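Local coordinates for protein hemagglutinin (Pseudomonas aeruginosa, PDB 6D7Y) that forms the toxic C-terminal tip of the contact-dependent growth inhibition protein CdiA and probably poisons neighbouring bacteria unless held by its immunity protein, at residues 16-21 against 46-51; 52-57 against 73-78. One frame throughout, in Å; residues are numbered along the deposited sequence.

Contact 1 of 2, residues 16-21 against 46-51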
ATOM      1  N   THR A  16       7.928  -5.182  -7.412  1.00 28.72           N
ATOM      2  CA  THR A  16       8.300  -5.069  -6.005  1.00 28.71           C
ATOM      3  C   THR A  16       7.095  -5.462  -5.153  1.00 26.03           C
ATOM      4  O   THR A  16       5.992  -5.593  -5.671  1.00 24.69           O
ATOM      5  CB  THR A  16       8.707  -3.632  -5.635  1.00 30.31           C
ATOM      6  OG1 THR A  16       7.628  -2.725  -5.919  1.00 28.76           O
ATOM      7  CG2 THR A  16       9.946  -3.216  -6.428  1.00 33.63           C
ATOM      8  N   VAL A  17       7.312  -5.675  -3.857  1.00 24.88           N
ATOM      9  CA  VAL A  17       6.195  -5.991  -2.957  1.00 24.75           C
ATOM     10  C   VAL A  17       5.108  -4.912  -3.092  1.00 22.92           C
ATOM     11  O   VAL A  17       3.933  -5.230  -3.280  1.00 21.66           O
ATOM     12  CB  VAL A  17       6.656  -6.113  -1.488  1.00 25.18           C
ATOM     13  CG1 VAL A  17       5.472  -6.264  -0.551  1.00 24.89           C
ATOM     14  CG2 VAL A  17       7.634  -7.269  -1.330  1.00 26.84           C
ATOM     15  N   ILE A  18       5.503  -3.644  -3.063  1.00 23.01           N
ATOM     16  CA  ILE A  18       4.509  -2.567  -3.150  1.00 22.26           C
ATOM     17  C   ILE A  18       3.898  -2.425  -4.546  1.00 24.21           C
ATOM     18  O   ILE A  18       2.723  -2.072  -4.669  1.00 22.00           O
ATOM     19  CB  ILE A  18       5.064  -1.235  -2.590  1.00 23.67           C
ATOM     20  CG1 ILE A  18       3.905  -0.289  -2.226  1.00 24.89           C
ATOM     21  CG2 ILE A  18       6.103  -0.625  -3.550  1.00 24.52           C
ATOM     22  CD1 ILE A  18       4.328   0.918  -1.421  1.00 28.26           C
ATOM     23  N   GLY A  19       4.669  -2.726  -5.593  1.00 23.81           N
ATOM     24  CA  GLY A  19       4.151  -2.664  -6.958  1.00 24.61           C
ATOM     25  C   GLY A  19       3.059  -3.716  -7.132  1.00 23.87           C
ATOM     26  O   GLY A  19       1.988  -3.429  -7.676  1.00 24.94           O
ATOM     27  N   HIS A  20       3.317  -4.937  -6.661  1.00 22.11           N
ATOM     28  CA  HIS A  20       2.299  -5.997  -6.737  1.00 21.58           C
ATOM     29  C   HIS A  20       1.041  -5.613  -5.918  1.00 20.42           C
ATOM     30  O   HIS A  20      -0.107  -5.899  -6.309  1.00 20.38           O
ATOM     31  CB  HIS A  20       2.852  -7.344  -6.260  1.00 22.06           C
ATOM     32  CG  HIS A  20       3.777  -8.011  -7.239  1.00 23.94           C
ATOM     33  ND1 HIS A  20       3.321  -8.623  -8.385  1.00 26.58           N
ATOM     34  CD2 HIS A  20       5.115  -8.223  -7.206  1.00 26.29           C
ATOM     35  CE1 HIS A  20       4.346  -9.153  -9.032  1.00 28.00           C
ATOM     36  NE2 HIS A  20       5.444  -8.922  -8.336  1.00 27.32           N
ATOM     37  N   ALA A  21       1.262  -5.008  -4.766  1.00 19.48           N
ATOM     38  CA  ALA A  21       0.133  -4.595  -3.925  1.00 20.31           C
ATOM     39  C   ALA A  21      -0.750  -3.598  -4.665  1.00 20.67           C
ATOM     40  O   ALA A  21      -1.988  -3.712  -4.629  1.00 21.15           O
ATOM     41  CB  ALA A  21       0.633  -4.010  -2.618  1.00 19.76           C
ATOM     42  N   GLN A  46       4.574   3.981  -9.387  1.00 37.01           N
ATOM     43  CA  GLN A  46       3.186   4.418  -9.236  1.00 36.99           C
ATOM     44  C   GLN A  46       2.696   4.111  -7.830  1.00 35.67           C
ATOM     45  O   GLN A  46       1.865   4.835  -7.279  1.00 35.98           O
ATOM     46  CB  GLN A  46       2.272   3.706 -10.228  1.00 37.31           C
ATOM     47  CG  GLN A  46       2.646   3.947 -11.687  1.00 39.74           C
ATOM     48  CD  GLN A  46       1.713   3.220 -12.633  1.00 41.07           C
ATOM     49  OE1 GLN A  46       0.500   3.466 -12.642  1.00 42.25           O
ATOM     50  NE2 GLN A  46       2.274   2.331 -13.457  1.00 41.53           N
ATOM     51  N   ALA A  47       3.204   3.020  -7.279  1.00 34.66           N
ATOM     52  CA  ALA A  47       2.820   2.601  -5.933  1.00 34.43           C
ATOM     53  C   ALA A  47       3.488   3.480  -4.873  1.00 35.34           C
ATOM     54  O   ALA A  47       2.877   3.787  -3.846  1.00 34.70           O
ATOM     55  CB  ALA A  47       3.129   1.131  -5.732  1.00 34.14           C
HETATM   56  N   MSE A  48       4.729   3.894  -5.130  1.00 37.26           N
HETATM   57  CA  MSE A  48       5.457   4.757  -4.212  1.00 39.59           C
HETATM   58  C   MSE A  48       4.813   6.116  -4.183  1.00 40.27           C
HETATM   59  O   MSE A  48       4.846   6.791  -3.148  1.00 40.62           O
HETATM   60  CB  MSE A  48       6.935   4.862  -4.583  1.00 42.66           C
HETATM   61  CG  MSE A  48       7.724   3.614  -4.192  1.00 44.24           C
HETATM   62 SE   MSE A  48       7.716   3.217  -2.245  1.00 48.55          SE
HETATM   63  CE  MSE A  48       8.037   5.056  -1.607  1.00 49.35           C
ATOM     64  N   LYS A  49       4.227   6.536  -5.307  1.00 40.44           N
ATOM     65  CA  LYS A  49       3.522   7.826  -5.373  1.00 42.04           C
ATOM     66  C   LYS A  49       2.328   7.790  -4.405  1.00 39.53           C
ATOM     67  O   LYS A  49       2.158   8.709  -3.586  1.00 39.08           O
ATOM     68  CB  LYS A  49       3.070   8.145  -6.801  1.00 44.68           C
ATOM     69  CG  LYS A  49       2.198   9.386  -6.942  1.00 47.93           C
ATOM     70  CD  LYS A  49       1.885   9.687  -8.401  1.00 51.59           C
ATOM     71  CE  LYS A  49       0.667  10.595  -8.540  1.00 54.83           C
ATOM     72  NZ  LYS A  49       0.789  11.886  -7.813  1.00 57.89           N
ATOM     73  N   HIS A  50       1.519   6.736  -4.506  1.00 36.53           N
ATOM     74  CA  HIS A  50       0.376   6.555  -3.587  1.00 35.49           C
ATOM     75  C   HIS A  50       0.824   6.500  -2.137  1.00 34.79           C
ATOM     76  O   HIS A  50       0.240   7.131  -1.276  1.00 34.98           O
ATOM     77  CB  HIS A  50      -0.370   5.263  -3.863  1.00 34.59           C
ATOM     78  CG  HIS A  50      -1.286   5.317  -5.041  1.00 35.47           C
ATOM     79  ND1 HIS A  50      -2.503   5.957  -4.997  1.00 36.13           N
ATOM     80  CD2 HIS A  50      -1.213   4.729  -6.258  1.00 35.87           C
ATOM     81  CE1 HIS A  50      -3.127   5.788  -6.148  1.00 37.90           C
ATOM     82  NE2 HIS A  50      -2.364   5.047  -6.930  1.00 37.50           N
ATOM     83  N   PHE A  51       1.853   5.705  -1.875  1.00 34.50           N
ATOM     84  CA  PHE A  51       2.393   5.570  -0.542  1.00 34.74           C
ATOM     85  C   PHE A  51       2.737   6.942   0.057  1.00 35.68           C
ATOM     86  O   PHE A  51       2.268   7.284   1.147  1.00 35.02           O
ATOM     87  CB  PHE A  51       3.620   4.666  -0.573  1.00 35.69           C
ATOM     88  CG  PHE A  51       4.250   4.468   0.762  1.00 37.38           C
ATOM     89  CD1 PHE A  51       3.691   3.591   1.673  1.00 37.64           C
ATOM     90  CD2 PHE A  51       5.403   5.163   1.112  1.00 39.82           C
ATOM     91  CE1 PHE A  51       4.265   3.392   2.909  1.00 39.72           C
ATOM     92  CE2 PHE A  51       5.989   4.972   2.354  1.00 42.17           C
ATOM     93  CZ  PHE A  51       5.415   4.081   3.247  1.00 42.28           C
TER
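Thr16 OG1 is gripped by two hydrogen bonds, one with the amide of Gly19 and one with Asn44 OD1 of the partner helix. The Gly19 N to Thr16 OG1 distance is 3.0 Å, and the bond bends to 148° at the hydrogen. It makes Thr16 the N-cap of helix 17-28, while the Asn44 bond ties that helix start to helix 40-56. Beside this polar corner the packing is apolar. Ile18 turns CG1 anti to its backbone N (chi1 -160°), sending the extended branch across the interface. Ile18 CG1 lies 3.9 Å from Ala47 CB, and Ile18 CD1, the tip, ends 3.9 Å from Phe51 CB, meeting the ring obliquely, with the selenium of the bent Met48 side chain alongside. Ala47 CB also lies 3.4 Å from Ile18 O and packs against Gly19 CA; Gly19 and Ala47 mark the closest backbone approach. Phe91 and Phe94 of strand 91-95 also touch Ile18. The segment axes pass 8.8 Å apart at 85°, a nearly perpendicular helix-helix crossing with Gly19 and Ala47 at its closest point, joining helix 17-28 to helix 40-56 in the core of the toxin domain.

Contact 2 of 2, residues 52-57 against 73-78; sequences KEIVRA and LEKRLI
Leu77 lays the two methyls of its isobutyl group over the Ala57 methyl and the flank of Ile54, where the chain leaves helix 40-56. Leu77 CD2 lies 3.8 Å from Ala57 CB, and Leu77 CD1 lies 4.0 Å from Ile54 CG1, so the forked tip touches Ile54 in the last turn and Ala57 just beyond it. The Ile54 and Leu77 side chains cross obliquely, and Ile54 continues on to Val83 of the adjacent strand 82-86. Two residues before Leu77, in strand 71-76, Lys75 also points toward the helix, while Arg76 between them points away and bonds to Asp96 O. Lys75 is extended throughout, with CG anti to the backbone N (chi1 -178°). This reach carries its methylenes past Ile54, Lys75 CE coming to 3.1 Å from Ile54 O, and delivers the ammonium to the end of the helix. Three carbonyls receive it there. Lys75 NZ donates to Ala57 O at 2.6 Å, the shortest of the three, approaching from above the carbonyl plane, 28° out of it. The bond from Lys75 NZ to Ile54 O, 2.9 Å, lies in the carbonyl plane with a C=O...N angle of 153°. A third, weak bond reaches from Lys75 NZ to Val55 O at 3.2 Å. Phe61 touches the lysine side chain from the loop between helix and sheet. Lys75 is buried, and within this contact three main-chain oxygens take its ammonium, one of them weakly. At the C-terminal end of a helix, the dipole and the carbonyls there probably stabilise its positive charge and favour the protonated form, consistent with a lysine of the sheet offsetting the partial negative charge of the helix end.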
ATOM      1  N   LYS A  52       3.553   7.716  -0.656  1.00 36.98           N
ATOM      2  CA  LYS A  52       3.938   9.059  -0.193  1.00 39.24           C
ATOM      3  C   LYS A  52       2.731   9.978  -0.002  1.00 38.37           C
ATOM      4  O   LYS A  52       2.701  10.780   0.936  1.00 39.20           O
ATOM      5  CB  LYS A  52       4.957   9.704  -1.130  1.00 42.23           C
ATOM      6  CG  LYS A  52       6.322   9.052  -1.055  1.00 44.62           C
ATOM      7  CD  LYS A  52       7.339   9.773  -1.926  1.00 48.63           C
ATOM      8  CE  LYS A  52       8.703   9.093  -1.853  1.00 51.14           C
ATOM      9  NZ  LYS A  52       9.251   9.046  -0.466  1.00 53.17           N
ATOM     10  N   GLU A  53       1.751   9.876  -0.888  1.00 37.03           N
ATOM     11  CA  GLU A  53       0.529  10.675  -0.749  1.00 37.17           C
ATOM     12  C   GLU A  53      -0.235  10.333   0.533  1.00 35.23           C
ATOM     13  O   GLU A  53      -0.650  11.233   1.275  1.00 35.10           O
ATOM     14  CB  GLU A  53      -0.379  10.519  -1.965  1.00 37.84           C
ATOM     15  CG  GLU A  53       0.153  11.241  -3.205  1.00 40.97           C
ATOM     16  CD  GLU A  53      -0.708  11.071  -4.449  1.00 42.61           C
ATOM     17  OE1 GLU A  53      -1.609  10.212  -4.466  1.00 42.82           O
ATOM     18  OE2 GLU A  53      -0.472  11.811  -5.432  1.00 46.09           O
ATOM     19  N   ILE A  54      -0.388   9.036   0.798  1.00 33.58           N
ATOM     20  CA  ILE A  54      -1.099   8.557   1.989  1.00 32.84           C
ATOM     21  C   ILE A  54      -0.391   9.002   3.266  1.00 33.70           C
ATOM     22  O   ILE A  54      -1.037   9.399   4.233  1.00 33.69           O
ATOM     23  CB  ILE A  54      -1.283   7.016   1.945  1.00 32.06           C
ATOM     24  CG1 ILE A  54      -2.154   6.631   0.737  1.00 31.67           C
ATOM     25  CG2 ILE A  54      -1.938   6.515   3.229  1.00 32.28           C
ATOM     26  CD1 ILE A  54      -2.107   5.162   0.339  1.00 31.85           C
ATOM     27  N   VAL A  55       0.932   8.931   3.262  1.00 35.39           N
ATOM     28  CA  VAL A  55       1.731   9.352   4.399  1.00 37.99           C
ATOM     29  C   VAL A  55       1.597  10.860   4.670  1.00 39.21           C
ATOM     30  O   VAL A  55       1.492  11.259   5.819  1.00 39.78           O
ATOM     31  CB  VAL A  55       3.220   8.994   4.189  1.00 40.25           C
ATOM     32  CG1 VAL A  55       4.107   9.636   5.247  1.00 43.38           C
ATOM     33  CG2 VAL A  55       3.395   7.487   4.188  1.00 40.45           C
ATOM     34  N   ARG A  56       1.579  11.679   3.626  1.00 40.85           N
ATOM     35  CA  ARG A  56       1.501  13.147   3.834  1.00 44.03           C
ATOM     36  C   ARG A  56       0.085  13.683   4.084  1.00 42.73           C
ATOM     37  O   ARG A  56      -0.071  14.798   4.588  1.00 43.24           O
ATOM     38  CB  ARG A  56       2.164  13.934   2.690  1.00 47.60           C
ATOM     39  CG  ARG A  56       1.444  13.925   1.356  1.00 48.25           C
ATOM     40  CD  ARG A  56       2.096  14.897   0.382  1.00 53.02           C
ATOM     41  NE  ARG A  56       3.491  14.553   0.094  1.00 56.23           N
ATOM     42  CZ  ARG A  56       3.910  13.763  -0.901  1.00 57.08           C
ATOM     43  NH1 ARG A  56       3.054  13.200  -1.751  1.00 55.82           N
ATOM     44  NH2 ARG A  56       5.212  13.537  -1.053  1.00 60.15           N
ATOM     45  N   ALA A  57      -0.930  12.902   3.726  1.00 40.59           N
ATOM     46  CA  ALA A  57      -2.323  13.306   3.911  1.00 40.48           C
ATOM     47  C   ALA A  57      -2.715  13.378   5.391  1.00 40.97           C
ATOM     48  O   ALA A  57      -2.091  12.732   6.218  1.00 39.95           O
ATOM     49  CB  ALA A  57      -3.248  12.344   3.196  1.00 39.33           C
ATOM     50  N   LEU A  73      -0.064  -1.357  12.007  1.00 15.78           N
ATOM     51  CA  LEU A  73      -0.247   0.100  12.066  1.00 16.38           C
ATOM     52  C   LEU A  73      -0.988   0.427  10.781  1.00 15.77           C
ATOM     53  O   LEU A  73      -0.480   0.160   9.691  1.00 17.17           O
ATOM     54  CB  LEU A  73       1.073   0.850  12.156  1.00 16.99           C
ATOM     55  CG  LEU A  73       1.989   0.441  13.299  1.00 17.19           C
ATOM     56  CD1 LEU A  73       3.315   1.166  13.178  1.00 19.04           C
ATOM     57  CD2 LEU A  73       1.349   0.680  14.662  1.00 18.16           C
ATOM     58  N   GLU A  74      -2.158   1.056  10.889  1.00 15.95           N
ATOM     59  CA  GLU A  74      -2.978   1.338   9.731  1.00 16.05           C
ATOM     60  C   GLU A  74      -3.431   2.772   9.626  1.00 16.46           C
ATOM     61  O   GLU A  74      -3.881   3.343  10.604  1.00 17.59           O
ATOM     62  CB  GLU A  74      -4.234   0.448   9.802  1.00 17.68           C
ATOM     63  CG  GLU A  74      -3.907  -1.034   9.771  1.00 18.36           C
ATOM     64  CD  GLU A  74      -5.103  -1.944   9.844  1.00 20.90           C
ATOM     65  OE1 GLU A  74      -6.256  -1.461   9.949  1.00 23.50           O
ATOM     66  OE2 GLU A  74      -4.882  -3.173   9.832  1.00 21.34           O
ATOM     67  N   LYS A  75      -3.263   3.346   8.444  1.00 16.67           N
ATOM     68  CA  LYS A  75      -3.745   4.692   8.148  1.00 18.59           C
ATOM     69  C   LYS A  75      -4.717   4.534   6.975  1.00 19.21           C
ATOM     70  O   LYS A  75      -4.308   4.063   5.914  1.00 19.48           O
ATOM     71  CB  LYS A  75      -2.620   5.616   7.779  1.00 19.28           C
ATOM     72  CG  LYS A  75      -3.081   7.033   7.509  1.00 20.98           C
ATOM     73  CD  LYS A  75      -1.935   7.971   7.280  1.00 22.43           C
ATOM     74  CE  LYS A  75      -2.440   9.391   7.052  1.00 24.37           C
ATOM     75  NZ  LYS A  75      -1.296  10.329   6.963  1.00 26.55           N
ATOM     76  N   ARG A  76      -5.985   4.909   7.175  1.00 19.70           N
ATOM     77  CA  ARG A  76      -6.993   4.840   6.122  1.00 20.63           C
ATOM     78  C   ARG A  76      -7.500   6.249   5.838  1.00 22.50           C
ATOM     79  O   ARG A  76      -7.874   6.973   6.763  1.00 22.09           O
ATOM     80  CB  ARG A  76      -8.173   3.965   6.526  1.00 22.18           C
ATOM     81  CG  ARG A  76      -7.848   2.519   6.801  1.00 23.66           C
ATOM     82  CD  ARG A  76      -9.136   1.768   7.068  1.00 26.31           C
ATOM     83  NE  ARG A  76      -8.972   0.335   7.267  1.00 27.20           N
ATOM     84  CZ  ARG A  76      -9.142  -0.605   6.331  1.00 27.95           C
ATOM     85  NH1 ARG A  76      -9.428  -0.271   5.062  1.00 27.05           N
ATOM     86  NH2 ARG A  76      -8.999  -1.897   6.664  1.00 27.00           N
ATOM     87  N   LEU A  77      -7.476   6.632   4.562  1.00 22.12           N
ATOM     88  CA  LEU A  77      -7.889   7.954   4.156  1.00 25.43           C
ATOM     89  C   LEU A  77      -9.343   7.988   3.837  1.00 25.76           C
ATOM     90  O   LEU A  77      -9.945   6.988   3.494  1.00 24.81           O
ATOM     91  CB  LEU A  77      -7.115   8.404   2.917  1.00 26.46           C
ATOM     92  CG  LEU A  77      -5.588   8.452   3.030  1.00 27.15           C
ATOM     93  CD1 LEU A  77      -5.051   9.143   1.792  1.00 29.66           C
ATOM     94  CD2 LEU A  77      -5.113   9.208   4.261  1.00 27.47           C
ATOM     95  N   ILE A  78      -9.903   9.183   3.930  1.00 28.75           N
ATOM     96  CA  ILE A  78     -11.291   9.387   3.591  1.00 31.23           C
ATOM     97  C   ILE A  78     -11.537   9.000   2.097  1.00 31.71           C
ATOM     98  O   ILE A  78     -12.603   8.518   1.767  1.00 30.74           O
ATOM     99  CB  ILE A  78     -11.684  10.850   3.876  1.00 35.30           C
ATOM    100  CG1 ILE A  78     -13.201  11.056   3.773  1.00 38.79           C
ATOM    101  CG2 ILE A  78     -10.899  11.811   2.987  1.00 37.88           C
ATOM    102  CD1 ILE A  78     -13.956  10.294   4.845  1.00 39.96           C
TER

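How the contacts relate
Both contacts use helix 40-56, contact 1 its middle and contact 2 its C-terminal end, and they follow each other along the chain with centres about 14 Å apart. Contact 1 is the buried one, joining two helices nearer the centre of the chain; contact 2 is partly buried and joins the helix to strand 71-76 of the four-stranded antiparallel sheet. Their chemistry follows their place. Across 16-21 and 46-51 the side chains meet by apolar packing, whereas between 52-57 and 73-78 a charged amine bonds to backbone carbonyls beside an apolar patch. Helix 40-56 therefore links the helical part of the domain to its sheet.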